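Cell surface protein (Putative S-layer protein) (Clostridioides difficile R20291, PDB 5NJL) is a cell-wall, S-layer-related surface protein with an extended three-domain fold that shows cell adhesion in vitro and probably acts as an adhesin. Local coordinates at residues K136-T142 against K153-I159; D145-T151 against F185-K189; E162-A168 against L193-G197; K257-T261 against E281-K285. The contacts are given in a common frame with arbitrary orientation. Where two conformers were deposited one is given. Residue numbers count along the deposited sequence, not the author numbering.

Contact 1. Residues K136-T142 against K153-I159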
loop_
_atom_site.group_PDB
_atom_site.type_symbol
_atom_site.label_atom_id
_atom_site.label_comp_id
_atom_site.label_asym_id
_atom_site.label_seq_id
_atom_site.Cartn_x
_atom_site.Cartn_y
_atom_site.Cartn_z
ATOM N N LYS A 136 2.514 3.132 30.136
ATOM C CA LYS A 136 1.797 1.937 29.635
ATOM C C LYS A 136 1.411 2.046 28.162
ATOM O O LYS A 136 1.036 1.050 27.556
ATOM C CB LYS A 136 0.499 1.713 30.405
ATOM C CG LYS A 136 0.655 1.383 31.874
ATOM C CD LYS A 136 -0.698 1.359 32.579
ATOM C CE LYS A 136 -1.643 0.300 32.017
ATOM N NZ LYS A 136 -2.866 0.132 32.853
ATOM N N ASP A 137 1.441 3.267 27.628
ATOM C CA ASP A 137 1.025 3.555 26.276
ATOM C C ASP A 137 -0.470 3.228 26.031
ATOM O O ASP A 137 -0.830 2.558 25.059
ATOM C CB ASP A 137 1.930 2.787 25.311
ATOM C CG ASP A 137 2.089 3.464 24.015
ATOM O OD1 ASP A 137 1.757 4.660 23.884
ATOM O OD2 ASP A 137 2.574 2.774 23.108
ATOM N N LYS A 138 -1.321 3.745 26.918
ATOM C CA LYS A 138 -2.767 3.537 26.856
ATOM C C LYS A 138 -3.547 4.832 27.073
ATOM O O LYS A 138 -3.107 5.709 27.826
ATOM C CB LYS A 138 -3.188 2.533 27.936
ATOM C CG LYS A 138 -2.563 1.147 27.805
ATOM C CD LYS A 138 -2.941 0.441 26.514
ATOM C CE LYS A 138 -2.234 -0.914 26.407
ATOM N NZ LYS A 138 -2.454 -1.570 25.085
ATOM N N LEU A 139 -4.699 4.934 26.422
ATOM C CA LEU A 139 -5.689 5.980 26.718
ATOM C C LEU A 139 -6.655 5.354 27.738
ATOM O O LEU A 139 -7.196 4.277 27.487
ATOM C CB LEU A 139 -6.425 6.362 25.450
ATOM C CG LEU A 139 -7.679 7.202 25.519
ATOM C CD1 LEU A 139 -7.357 8.574 26.070
ATOM C CD2 LEU A 139 -8.338 7.321 24.175
ATOM N N VAL A 140 -6.829 6.005 28.880
ATOM C CA VAL A 140 -7.691 5.496 29.946
ATOM C C VAL A 140 -8.828 6.490 30.125
ATOM O O VAL A 140 -8.613 7.657 30.508
ATOM C CB VAL A 140 -6.891 5.316 31.232
ATOM C CG1 VAL A 140 -7.743 4.762 32.361
ATOM C CG2 VAL A 140 -5.655 4.446 30.979
ATOM N N ILE A 141 -10.039 6.020 29.869
ATOM C CA ILE A 141 -11.236 6.819 29.992
ATOM C C ILE A 141 -11.989 6.408 31.249
ATOM O O ILE A 141 -12.315 5.224 31.435
ATOM C CB ILE A 141 -12.074 6.666 28.742
ATOM C CG1 ILE A 141 -11.279 7.227 27.536
ATOM C CG2 ILE A 141 -13.395 7.416 28.865
ATOM C CD1 ILE A 141 -11.845 6.778 26.224
ATOM N N THR A 142 -12.281 7.380 32.119
ATOM C CA THR A 142 -12.950 7.083 33.391
ATOM C C THR A 142 -14.213 7.927 33.461
ATOM O O THR A 142 -14.164 9.156 33.331
ATOM C CB THR A 142 -12.005 7.325 34.563
ATOM O OG1 THR A 142 -11.026 6.282 34.583
ATOM C CG2 THR A 142 -12.725 7.351 35.891
ATOM N N LYS A 153 -16.979 3.657 35.610
ATOM C CA LYS A 153 -16.436 2.700 34.643
ATOM C C LYS A 153 -15.112 3.252 34.148
ATOM O O LYS A 153 -14.996 4.455 33.892
ATOM C CB LYS A 153 -17.399 2.543 33.468
ATOM C CG LYS A 153 -16.939 1.564 32.412
ATOM C CD LYS A 153 -17.112 0.136 32.919
ATOM C CE LYS A 153 -16.379 -0.840 32.031
ATOM N NZ LYS A 153 -16.748 -2.204 32.488
ATOM N N THR A 154 -14.118 2.386 34.036
ATOM C CA THR A 154 -12.862 2.732 33.415
ATOM C C THR A 154 -12.670 1.834 32.199
ATOM O O THR A 154 -12.811 0.605 32.301
ATOM C CB THR A 154 -11.685 2.595 34.406
ATOM O OG1 THR A 154 -11.807 3.616 35.394
ATOM C CG2 THR A 154 -10.345 2.808 33.696
ATOM N N ILE A 155 -12.301 2.440 31.074
ATOM C CA ILE A 155 -12.089 1.734 29.805
ATOM C C ILE A 155 -10.676 2.058 29.343
ATOM O O ILE A 155 -10.288 3.240 29.342
ATOM C CB ILE A 155 -13.080 2.240 28.724
ATOM C CG1 ILE A 155 -14.544 2.016 29.140
ATOM C CG2 ILE A 155 -12.817 1.614 27.360
ATOM C CD1 ILE A 155 -14.966 0.574 29.162
ATOM N N GLU A 156 -9.932 1.020 28.933
ATOM C CA GLU A 156 -8.559 1.167 28.425
ATOM C C GLU A 156 -8.549 0.987 26.901
ATOM O O GLU A 156 -9.109 0.011 26.372
ATOM C CB GLU A 156 -7.600 0.178 29.106
ATOM C CG GLU A 156 -6.194 0.116 28.503
ATOM C CD GLU A 156 -5.317 -0.952 29.147
ATOM O OE1 GLU A 156 -5.096 -0.852 30.374
ATOM O OE2 GLU A 156 -4.861 -1.882 28.425
ATOM N N ILE A 157 -7.916 1.935 26.211
ATOM C CA ILE A 157 -7.851 1.988 24.746
ATOM C C ILE A 157 -6.360 2.009 24.392
ATOM O O ILE A 157 -5.579 2.763 24.991
ATOM C CB ILE A 157 -8.562 3.245 24.195
ATOM C CG1 ILE A 157 -10.038 3.330 24.639
ATOM C CG2 ILE A 157 -8.480 3.318 22.675
ATOM C CD1 ILE A 157 -10.944 2.276 24.062
ATOM N N GLY A 158 -5.961 1.172 23.435
ATOM C CA GLY A 158 -4.559 1.067 23.035
ATOM C C GLY A 158 -4.293 1.299 21.557
ATOM O O GLY A 158 -5.202 1.489 20.753
ATOM N N ILE A 159 -3.016 1.242 21.212
ATOM C CA ILE A 159 -2.592 1.341 19.828
ATOM C C ILE A 159 -3.219 0.160 19.107
ATOM O O ILE A 159 -3.230 -0.967 19.616
ATOM C CB ILE A 159 -1.050 1.328 19.691
ATOM C CG1 ILE A 159 -0.454 2.602 20.318
ATOM C CG2 ILE A 159 -0.647 1.270 18.210
ATOM C CD1 ILE A 159 1.042 2.575 20.514
HETATM O O HOH W 1 -1.310 0.460 23.375
HETATM O O HOH W 2 -5.230 -1.949 25.786
#
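Lys153 enters the pairing through its backbone: its carbonyl O receives a CA-H...O contact from Thr142 CA at 3.4 Å, while its side chain leads away. At Thr154 the two threonines of a non-hydrogen-bonded pair meet, Thr142 OG1 and Thr154 OG1 being hydrogen-bonded at 2.9 Å, and Thr154 CG2 lies 3.5 Å from Val140 CG1 on the same face. Ile155 then makes both bonds of a hydrogen-bonded pair with Ile141, N to O and O to N, each 2.8 Å. The two strands, 138-145 and 152-158, form an antiparallel beta hairpin, with 152-158 the edge strand and 138-145 the central strand of a three-stranded sheet whose other edge is 126-133. Glu156, opposite Val140, reaches back over the solvent-facing side: OE1 forms a long salt bridge with Lys136 NZ (3.5 Å), and a water joins OE2 to Lys138 NZ. Ile157 repeats the paired bonds with Leu139 (Leu139 N to Ile157 O 2.7 Å, Ile157 N to Leu139 O 2.8 Å). On its buried face Ile157 CG1 is 4.2 Å from Ile141 CD1, and Leu139 and Ile141 continue this apolar layer onto helix 101-115. Beside Gly158, Lys138 CD lies 3.9 Å from the glycine CA. At Ile159 a water bridges its N to Asp137 O and Lys138 NZ.

Contact 2. Residues D145-T151 against F185-K189. With SO4 (sulfate ion), chain I.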
loop_
_atom_site.group_PDB
_atom_site.type_symbol
_atom_site.label_atom_id
_atom_site.label_comp_id
_atom_site.label_asym_id
_atom_site.label_seq_id
_atom_site.Cartn_x
_atom_site.Cartn_y
_atom_site.Cartn_z
ATOM N N ASP A 145 -21.363 8.484 36.768
ATOM C CA ASP A 145 -22.705 9.035 36.593
ATOM C C ASP A 145 -22.776 10.394 37.350
ATOM O O ASP A 145 -22.190 10.539 38.414
ATOM C CB ASP A 145 -23.802 8.120 37.158
ATOM C CG ASP A 145 -23.780 6.696 36.593
ATOM O OD1 ASP A 145 -23.935 6.544 35.364
ATOM O OD2 ASP A 145 -23.692 5.729 37.408
ATOM N N LYS A 146 -23.423 11.387 36.749
ATOM C CA LYS A 146 -23.595 12.705 37.391
ATOM C C LYS A 146 -24.605 12.685 38.537
ATOM O O LYS A 146 -24.415 13.397 39.514
ATOM C CB LYS A 146 -24.045 13.741 36.364
ATOM C CG LYS A 146 -22.985 14.017 35.311
ATOM C CD LYS A 146 -23.470 15.027 34.285
ATOM C CE LYS A 146 -22.285 15.684 33.566
ATOM N NZ LYS A 146 -22.779 16.363 32.350
ATOM N N THR A 147 -25.654 11.871 38.431
ATOM C CA THR A 147 -26.754 11.920 39.395
ATOM C C THR A 147 -27.193 10.540 39.884
ATOM O O THR A 147 -26.781 9.509 39.352
ATOM C CB THR A 147 -28.004 12.634 38.808
ATOM O OG1 THR A 147 -28.533 11.876 37.716
ATOM C CG2 THR A 147 -27.691 14.062 38.333
ATOM N N ASP A 148 -27.997 10.562 40.938
ATOM C CA ASP A 148 -28.688 9.400 41.498
ATOM C C ASP A 148 -27.731 8.402 42.117
ATOM O O ASP A 148 -26.848 8.839 42.844
ATOM C CB ASP A 148 -29.683 8.853 40.476
ATOM C CG ASP A 148 -30.730 9.934 40.080
ATOM O OD1 ASP A 148 -31.365 10.556 41.007
ATOM O OD2 ASP A 148 -30.878 10.187 38.869
ATOM N N THR A 149 -27.844 7.102 41.857
ATOM C CA THR A 149 -26.920 6.163 42.500
ATOM C C THR A 149 -25.676 6.072 41.620
ATOM O O THR A 149 -25.687 5.385 40.580
ATOM C CB THR A 149 -27.554 4.779 42.673
ATOM O OG1 THR A 149 -28.719 4.911 43.491
ATOM C CG2 THR A 149 -26.569 3.782 43.309
ATOM N N VAL A 150 -24.615 6.752 42.047
ATOM C CA VAL A 150 -23.466 7.030 41.196
ATOM C C VAL A 150 -22.579 5.790 41.074
ATOM O O VAL A 150 -22.065 5.277 42.078
ATOM C CB VAL A 150 -22.671 8.250 41.711
ATOM C CG1 VAL A 150 -21.328 8.408 41.001
ATOM C CG2 VAL A 150 -23.505 9.497 41.572
ATOM N N THR A 151 -22.407 5.347 39.831
ATOM C CA THR A 151 -21.485 4.283 39.458
ATOM C C THR A 151 -20.370 4.832 38.590
ATOM O O THR A 151 -20.405 5.984 38.157
ATOM C CB THR A 151 -22.192 3.115 38.700
ATOM O OG1 THR A 151 -22.482 3.473 37.337
ATOM C CG2 THR A 151 -23.479 2.663 39.428
ATOM N N PHE A 185 -30.159 4.245 32.742
ATOM C CA PHE A 185 -28.782 3.999 32.257
ATOM C C PHE A 185 -27.754 4.317 33.351
ATOM O O PHE A 185 -27.858 5.343 34.000
ATOM C CB PHE A 185 -28.493 4.867 31.045
ATOM C CG PHE A 185 -27.074 4.751 30.541
ATOM C CD1 PHE A 185 -26.709 3.698 29.716
ATOM C CD2 PHE A 185 -26.111 5.670 30.914
ATOM C CE1 PHE A 185 -25.407 3.574 29.253
ATOM C CE2 PHE A 185 -24.802 5.554 30.459
ATOM C CZ PHE A 185 -24.452 4.507 29.620
ATOM N N ARG A 186 -26.789 3.429 33.559
ATOM C CA ARG A 186 -25.681 3.665 34.490
ATOM C C ARG A 186 -24.386 3.336 33.740
ATOM O O ARG A 186 -24.347 2.367 32.953
ATOM C CB ARG A 186 -25.785 2.783 35.733
ATOM C CG ARG A 186 -27.011 3.015 36.621
ATOM C CD ARG A 186 -26.895 4.295 37.435
ATOM N NE ARG A 186 -27.290 5.496 36.708
ATOM C CZ ARG A 186 -27.200 6.749 37.172
ATOM N NH1 ARG A 186 -26.746 6.999 38.389
ATOM N NH2 ARG A 186 -27.589 7.769 36.407
ATOM N N VAL A 187 -23.336 4.122 33.965
ATOM C CA VAL A 187 -22.087 3.909 33.196
ATOM C C VAL A 187 -21.436 2.556 33.471
ATOM O O VAL A 187 -20.701 2.039 32.611
ATOM C CB VAL A 187 -21.058 5.043 33.361
ATOM C CG1 VAL A 187 -21.615 6.340 32.785
ATOM C CG2 VAL A 187 -20.602 5.210 34.791
ATOM N N ASN A 188 -21.657 1.972 34.651
ATOM C CA ASN A 188 -21.070 0.653 34.936
ATOM C C ASN A 188 -21.654 -0.484 34.096
ATOM O O ASN A 188 -21.123 -1.554 34.141
ATOM C CB ASN A 188 -21.076 0.275 36.424
ATOM C CG ASN A 188 -22.463 -0.011 36.976
ATOM O OD1 ASN A 188 -23.495 0.361 36.416
ATOM N ND2 ASN A 188 -22.473 -0.660 38.122
ATOM N N LYS A 189 -22.703 -0.238 33.341
ATOM C CA LYS A 189 -23.200 -1.210 32.355
ATOM C C LYS A 189 -22.469 -1.160 30.976
ATOM O O LYS A 189 -22.706 -2.019 30.122
ATOM C CB LYS A 189 -24.697 -1.022 32.164
ATOM C CG LYS A 189 -25.508 -1.211 33.446
ATOM C CD LYS A 189 -25.244 -2.563 34.117
ATOM C CE LYS A 189 -26.271 -2.877 35.196
ATOM N NZ LYS A 189 -25.835 -4.037 36.016
HETATM S S SO4 I . -25.009 -7.176 33.722
HETATM O O1 SO4 I . -26.168 -6.366 33.269
HETATM O O2 SO4 I . -23.991 -7.285 32.655
HETATM O O3 SO4 I . -25.488 -8.531 34.092
HETATM O O4 SO4 I . -24.377 -6.518 34.891
HETATM O O HOH W 3 -26.449 10.640 35.893
#
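Arg186 lays its guanidinium group over Asp145 CB, with NH1 3.4 Å from that carbon, and reaches into the turn that joins strands 138-145 and 152-158. It thereby pins the tip of this beta hairpin to a long loop, whose residues 187-189 form a short 3-10 segment. NH1 donates to two carbonyls lying near the guanidinium plane, Thr147 O at 2.7 Å and Thr149 O at 2.9 Å, so a single nitrogen gathers in both sides of the turn. Asp145 OD2 is 3.4 Å from Arg186 NH1, a salt bridge of charge alone because the oxygen lies well out of the guanidinium plane. The arginine is itself held in place by its NE, which donates to Phe185 O at 2.8 Å. The carboxylate of Asp145 works in both directions: OD1 accepts from Val187 N (2.9 Å), while OD2 takes bonds from Thr151 N and Thr151 OG1 across the base of the turn. Val187 packs inward, touching Leu143 and Ala126 of the domain's sheet. Thr151 OG1, which donates a hydrogen bond to Asp145 OD2 at 2.6 Å, in turn accepts from Asn188 N at 3.2 Å.

Contact 3. Residues E162-A168 against L193-G197. With SO4 (sulfate ion), chain P.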
loop_
_atom_site.group_PDB
_atom_site.type_symbol
_atom_site.label_atom_id
_atom_site.label_comp_id
_atom_site.label_asym_id
_atom_site.label_seq_id
_atom_site.Cartn_x
_atom_site.Cartn_y
_atom_site.Cartn_z
ATOM N N GLU A 162 -9.829 0.748 17.394
ATOM C CA GLU A 162 -10.647 1.703 16.646
ATOM C C GLU A 162 -10.935 2.939 17.491
ATOM O O GLU A 162 -11.132 2.831 18.721
ATOM C CB GLU A 162 -11.959 1.048 16.179
ATOM C CG GLU A 162 -11.701 -0.099 15.186
ATOM C CD GLU A 162 -12.954 -0.875 14.761
ATOM O OE1 GLU A 162 -14.033 -0.712 15.368
ATOM O OE2 GLU A 162 -12.841 -1.672 13.802
ATOM N N LYS A 163 -10.934 4.101 16.831
ATOM C CA LYS A 163 -11.190 5.377 17.489
ATOM C C LYS A 163 -12.563 5.385 18.109
ATOM O O LYS A 163 -13.521 4.931 17.503
ATOM C CB LYS A 163 -11.033 6.550 16.539
ATOM C CG LYS A 163 -9.563 6.755 16.171
ATOM C CD LYS A 163 -9.355 7.955 15.259
ATOM C CE LYS A 163 -7.868 8.144 15.012
ATOM N NZ LYS A 163 -7.654 9.403 14.247
ATOM N N ILE A 164 -12.633 5.881 19.336
ATOM C CA ILE A 164 -13.870 5.830 20.091
ATOM C C ILE A 164 -14.563 7.200 20.036
ATOM O O ILE A 164 -13.946 8.210 19.669
ATOM C CB ILE A 164 -13.699 5.217 21.518
ATOM C CG1 ILE A 164 -12.539 5.787 22.311
ATOM C CG2 ILE A 164 -13.457 3.725 21.445
ATOM C CD1 ILE A 164 -12.617 7.260 22.486
ATOM N N ASP A 165 -15.847 7.230 20.382
ATOM C CA ASP A 165 -16.641 8.456 20.335
ATOM C C ASP A 165 -17.624 8.398 21.495
ATOM O O ASP A 165 -18.527 7.571 21.492
ATOM C CB ASP A 165 -17.366 8.496 18.986
ATOM C CG ASP A 165 -18.232 9.738 18.778
ATOM O OD1 ASP A 165 -18.364 10.638 19.662
ATOM O OD2 ASP A 165 -18.817 9.786 17.668
ATOM N N LEU A 166 -17.429 9.274 22.478
ATOM C CA LEU A 166 -18.270 9.289 23.678
ATOM C C LEU A 166 -19.657 9.905 23.438
ATOM O O LEU A 166 -20.524 9.817 24.311
ATOM C CB LEU A 166 -17.554 10.005 24.821
ATOM C CG LEU A 166 -16.215 9.403 25.238
ATOM C CD1 LEU A 166 -15.580 10.207 26.358
ATOM C CD2 LEU A 166 -16.384 7.956 25.649
ATOM N N THR A 167 -19.880 10.522 22.259
ATOM C CA THR A 167 -21.221 10.932 21.851
ATOM C C THR A 167 -22.044 9.783 21.262
ATOM O O THR A 167 -23.262 9.893 21.189
ATOM C CB THR A 167 -21.220 12.112 20.841
ATOM O OG1 THR A 167 -20.735 11.668 19.575
ATOM C CG2 THR A 167 -20.364 13.233 21.337
ATOM N N ALA A 168 -21.399 8.691 20.845
ATOM C CA ALA A 168 -22.080 7.522 20.330
ATOM C C ALA A 168 -22.561 6.589 21.455
ATOM O O ALA A 168 -22.035 6.575 22.572
ATOM C CB ALA A 168 -21.175 6.752 19.374
ATOM N N LEU A 193 -17.011 1.231 24.490
ATOM C CA LEU A 193 -17.463 2.499 23.985
ATOM C C LEU A 193 -17.827 2.387 22.511
ATOM O O LEU A 193 -17.297 1.533 21.781
ATOM C CB LEU A 193 -16.418 3.572 24.191
ATOM C CG LEU A 193 -15.984 3.834 25.627
ATOM C CD1 LEU A 193 -14.764 4.726 25.620
ATOM C CD2 LEU A 193 -17.133 4.497 26.377
ATOM N N GLY A 194 -18.746 3.244 22.087
ATOM C CA GLY A 194 -19.081 3.344 20.668
ATOM C C GLY A 194 -17.896 3.894 19.891
ATOM O O GLY A 194 -17.023 4.582 20.445
ATOM N N VAL A 195 -17.871 3.593 18.607
ATOM C CA VAL A 195 -16.759 4.019 17.764
ATOM C C VAL A 195 -17.101 5.218 16.875
ATOM O O VAL A 195 -18.261 5.558 16.646
ATOM C CB VAL A 195 -16.216 2.841 16.936
ATOM C CG1 VAL A 195 -15.656 1.792 17.863
ATOM C CG2 VAL A 195 -17.280 2.251 16.014
ATOM N N ALA A 196 -16.063 5.851 16.352
ATOM C CA ALA A 196 -16.214 6.950 15.435
ATOM C C ALA A 196 -16.741 6.394 14.098
ATOM O O ALA A 196 -16.786 5.173 13.881
ATOM C CB ALA A 196 -14.892 7.686 15.255
ATOM N N GLY A 197 -17.184 7.301 13.238
ATOM C CA GLY A 197 -17.795 6.919 11.968
ATOM C C GLY A 197 -16.771 6.255 11.065
ATOM O O GLY A 197 -15.571 6.533 11.160
HETATM S S SO4 P . -17.965 10.812 13.186
HETATM O O1 SO4 P . -16.652 11.403 12.822
HETATM O O2 SO4 P . -18.603 10.202 11.996
HETATM O O3 SO4 P . -18.863 11.877 13.691
HETATM O O4 SO4 P . -17.754 9.787 14.237
HETATM O O HOH W 4 -19.543 5.746 23.234
HETATM O O HOH W 5 -19.700 7.757 16.012
#
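Glu162 brings OE1 to 3.9 Å from Val195 CG1 at the edge of the contact. Next, Lys163 O accepts a hydrogen bond from Ala196 N at 2.9 Å. Ile164 sits beside Val195, the CA atoms 4.1 Å apart, and sends CG2 to 4.0 Å from Leu193 CB; both Ile164 and Leu193 also rest on Ile141 of strand 138-145. Asp165 N donates to Gly194 O at 2.9 Å, so the two backbone bonds flank Ile164. The CA-to-CB bond of Asp165 points toward 193-197, CB lying 3.9 Å from Val195 O, while OD1 accepts from Thr167 N (3.0 Å) and Thr167 OG1 (2.6 Å). Leu166 CD2 meets Leu193 CD2 at 3.6 Å, and Leu166 also packs on Ile111 of helix 101-115. At Ala168, CB lies 4.2 Å from Gly194 CA, and a water links Asp165 O and Ala168 O to Gly194 N. The arrangement is a single beta bridge between two otherwise irregular loop segments, followed directly by an Asx turn at Asp165 that opens a type I beta turn from Asp165 to Ala168.

Contact 4. Residues K257-T261 against E281-K285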
loop_
_atom_site.group_PDB
_atom_site.type_symbol
_atom_site.label_atom_id
_atom_site.label_comp_id
_atom_site.label_asym_id
_atom_site.label_seq_id
_atom_site.Cartn_x
_atom_site.Cartn_y
_atom_site.Cartn_z
ATOM N N LYS A 257 24.810 0.967 -6.385
ATOM C CA LYS A 257 24.876 0.717 -7.833
ATOM C C LYS A 257 24.038 1.669 -8.687
ATOM O O LYS A 257 22.847 1.840 -8.447
ATOM C CB LYS A 257 24.490 -0.742 -8.137
ATOM C CG LYS A 257 25.588 -1.725 -7.754
ATOM C CD LYS A 257 25.158 -3.184 -7.793
ATOM C CE LYS A 257 26.379 -4.099 -7.797
ATOM N NZ LYS A 257 26.063 -5.525 -7.505
ATOM N N TYR A 258 24.687 2.293 -9.667
ATOM C CA TYR A 258 24.020 3.019 -10.751
ATOM C C TYR A 258 23.833 2.003 -11.899
ATOM O O TYR A 258 24.398 0.904 -11.822
ATOM C CB TYR A 258 24.889 4.196 -11.207
ATOM C CG TYR A 258 25.145 5.232 -10.127
ATOM C CD1 TYR A 258 26.094 5.015 -9.115
ATOM C CD2 TYR A 258 24.445 6.440 -10.117
ATOM C CE1 TYR A 258 26.325 5.968 -8.127
ATOM C CE2 TYR A 258 24.665 7.399 -9.132
ATOM C CZ TYR A 258 25.606 7.163 -8.142
ATOM O OH TYR A 258 25.818 8.124 -7.179
ATOM N N LYS A 259 23.042 2.341 -12.930
ATOM C CA LYS A 259 22.900 1.480 -14.128
ATOM C C LYS A 259 22.351 2.145 -15.382
ATOM O O LYS A 259 21.708 3.192 -15.315
ATOM C CB LYS A 259 22.127 0.180 -13.841
ATOM C CG LYS A 259 20.812 0.284 -13.083
ATOM C CD LYS A 259 20.544 -1.040 -12.364
ATOM C CE LYS A 259 19.286 -1.024 -11.511
ATOM N NZ LYS A 259 18.081 -1.438 -12.281
ATOM N N PHE A 260 22.670 1.534 -16.531
ATOM C CA PHE A 260 22.005 1.809 -17.807
ATOM C C PHE A 260 21.688 0.482 -18.522
ATOM O O PHE A 260 22.158 -0.590 -18.119
ATOM C CB PHE A 260 22.809 2.777 -18.690
ATOM C CG PHE A 260 24.017 2.162 -19.375
ATOM C CD1 PHE A 260 25.215 1.972 -18.684
ATOM C CD2 PHE A 260 23.969 1.809 -20.722
ATOM C CE1 PHE A 260 26.335 1.423 -19.312
ATOM C CE2 PHE A 260 25.079 1.260 -21.355
ATOM C CZ PHE A 260 26.265 1.065 -20.647
ATOM N N THR A 261 20.850 0.560 -19.547
ATOM C CA THR A 261 20.416 -0.632 -20.268
ATOM C C THR A 261 20.752 -0.471 -21.737
ATOM O O THR A 261 20.738 0.641 -22.267
ATOM C CB THR A 261 18.896 -0.886 -20.125
ATOM O OG1 THR A 261 18.179 0.259 -20.597
ATOM C CG2 THR A 261 18.532 -1.167 -18.686
ATOM N N GLU A 281 30.615 5.413 -10.867
ATOM C CA GLU A 281 29.805 6.126 -11.873
ATOM C C GLU A 281 30.609 6.676 -13.067
ATOM O O GLU A 281 30.028 6.985 -14.112
ATOM C CB GLU A 281 29.006 7.250 -11.193
ATOM C CG GLU A 281 27.992 7.945 -12.096
ATOM C CD GLU A 281 26.900 8.672 -11.332
ATOM O OE1 GLU A 281 25.802 8.853 -11.898
ATOM O OE2 GLU A 281 27.130 9.061 -10.169
ATOM N N LYS A 282 31.925 6.814 -12.917
ATOM C CA LYS A 282 32.787 7.195 -14.040
ATOM C C LYS A 282 32.959 6.014 -15.001
ATOM O O LYS A 282 32.813 6.179 -16.211
ATOM C CB LYS A 282 34.154 7.684 -13.546
ATOM C CG LYS A 282 35.101 8.108 -14.664
ATOM C CD LYS A 282 36.260 8.946 -14.155
ATOM C CE LYS A 282 37.133 9.419 -15.308
ATOM N NZ LYS A 282 38.149 10.411 -14.865
ATOM N N ASP A 283 33.265 4.838 -14.443
ATOM C CA ASP A 283 33.494 3.597 -15.217
ATOM C C ASP A 283 32.279 3.206 -16.056
ATOM O O ASP A 283 32.410 2.799 -17.213
ATOM C CB ASP A 283 33.829 2.420 -14.279
ATOM C CG ASP A 283 35.147 2.607 -13.523
ATOM O OD1 ASP A 283 35.959 3.483 -13.896
ATOM O OD2 ASP A 283 35.361 1.870 -12.538
ATOM N N LEU A 284 31.105 3.326 -15.443
ATOM C CA LEU A 284 29.831 3.058 -16.097
ATOM C C LEU A 284 29.593 4.000 -17.280
ATOM O O LEU A 284 29.205 3.550 -18.360
ATOM C CB LEU A 284 28.707 3.167 -15.068
ATOM C CG LEU A 284 27.289 2.713 -15.430
ATOM C CD1 LEU A 284 26.627 2.086 -14.207
ATOM C CD2 LEU A 284 26.447 3.867 -15.980
ATOM N N LYS A 285 29.847 5.295 -17.087
ATOM C CA LYS A 285 29.695 6.283 -18.173
ATOM C C LYS A 285 30.776 6.175 -19.261
ATOM O O LYS A 285 30.549 6.597 -20.397
ATOM C CB LYS A 285 29.642 7.714 -17.608
ATOM C CG LYS A 285 29.486 8.809 -18.665
ATOM C CD LYS A 285 28.766 10.036 -18.114
ATOM C CE LYS A 285 29.080 11.305 -18.901
ATOM N NZ LYS A 285 28.425 12.495 -18.290
#
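Helix 281-291, the last helix of the chain, lies against one face of a mixed four-stranded sheet, and here its first turn rests on strand 258-265 in an alpha/beta packing. The short strand and helix segments run almost in the same direction, 10° apart, with axes 8.9 Å from each other at closest approach, a spacing bridged by side chains. Apolar contact is the main cement. Leu284 points at the strand and fits between two aromatic residues, Tyr258 and Phe260, both of which direct their CA-to-CB bonds toward the helix. Its CD1 lies 4.1 Å from Tyr258 CB and 3.5 Å from Tyr258 O, and also meets the strand backbone at Lys259 CA (3.8 Å), whereas its CD2 approaches Phe260 CD1 at 3.5 Å. Both methyls lie on the helix-facing side of the strand, CD1 against its backbone at Tyr258 and Lys259, CD2 against the Phe260 ring. Phe260 extends this apolar patch along the helix to Lys288 and Leu291, and Leu284 also touches Ser278 of the adjoining strand 271-278. Lys259, between the two aromatics, points its CA-to-CB bond away from the helix and packs on Thr275 and Glu277. The polar part of the contact is confined to the start of the helix, where Glu281 OE2 lies over one face of the Tyr258 ring, 3.1 Å from CE2.

Following the chain from the N terminus, contact 1 comes first and closes the hairpin of strands 138-145 and 152-158. Contact 2 opens within that hairpin's turn and ends in the later loop, so its segments alternate with those of contact 1; the two touch where Lys153 CB meets Val187 O at 3.4 Å. Contact 3 starts after contact 1 has closed and crosses contact 2, drawing together two ends of the long loop. Contacts 1 and 3 share a core, with Ile157 CD1 3.9 Å from Ile164 CG2. Contact 4 follows separately in another domain, its centre about 55 Å from that of contact 1, joining the C-terminal helix to its sheet.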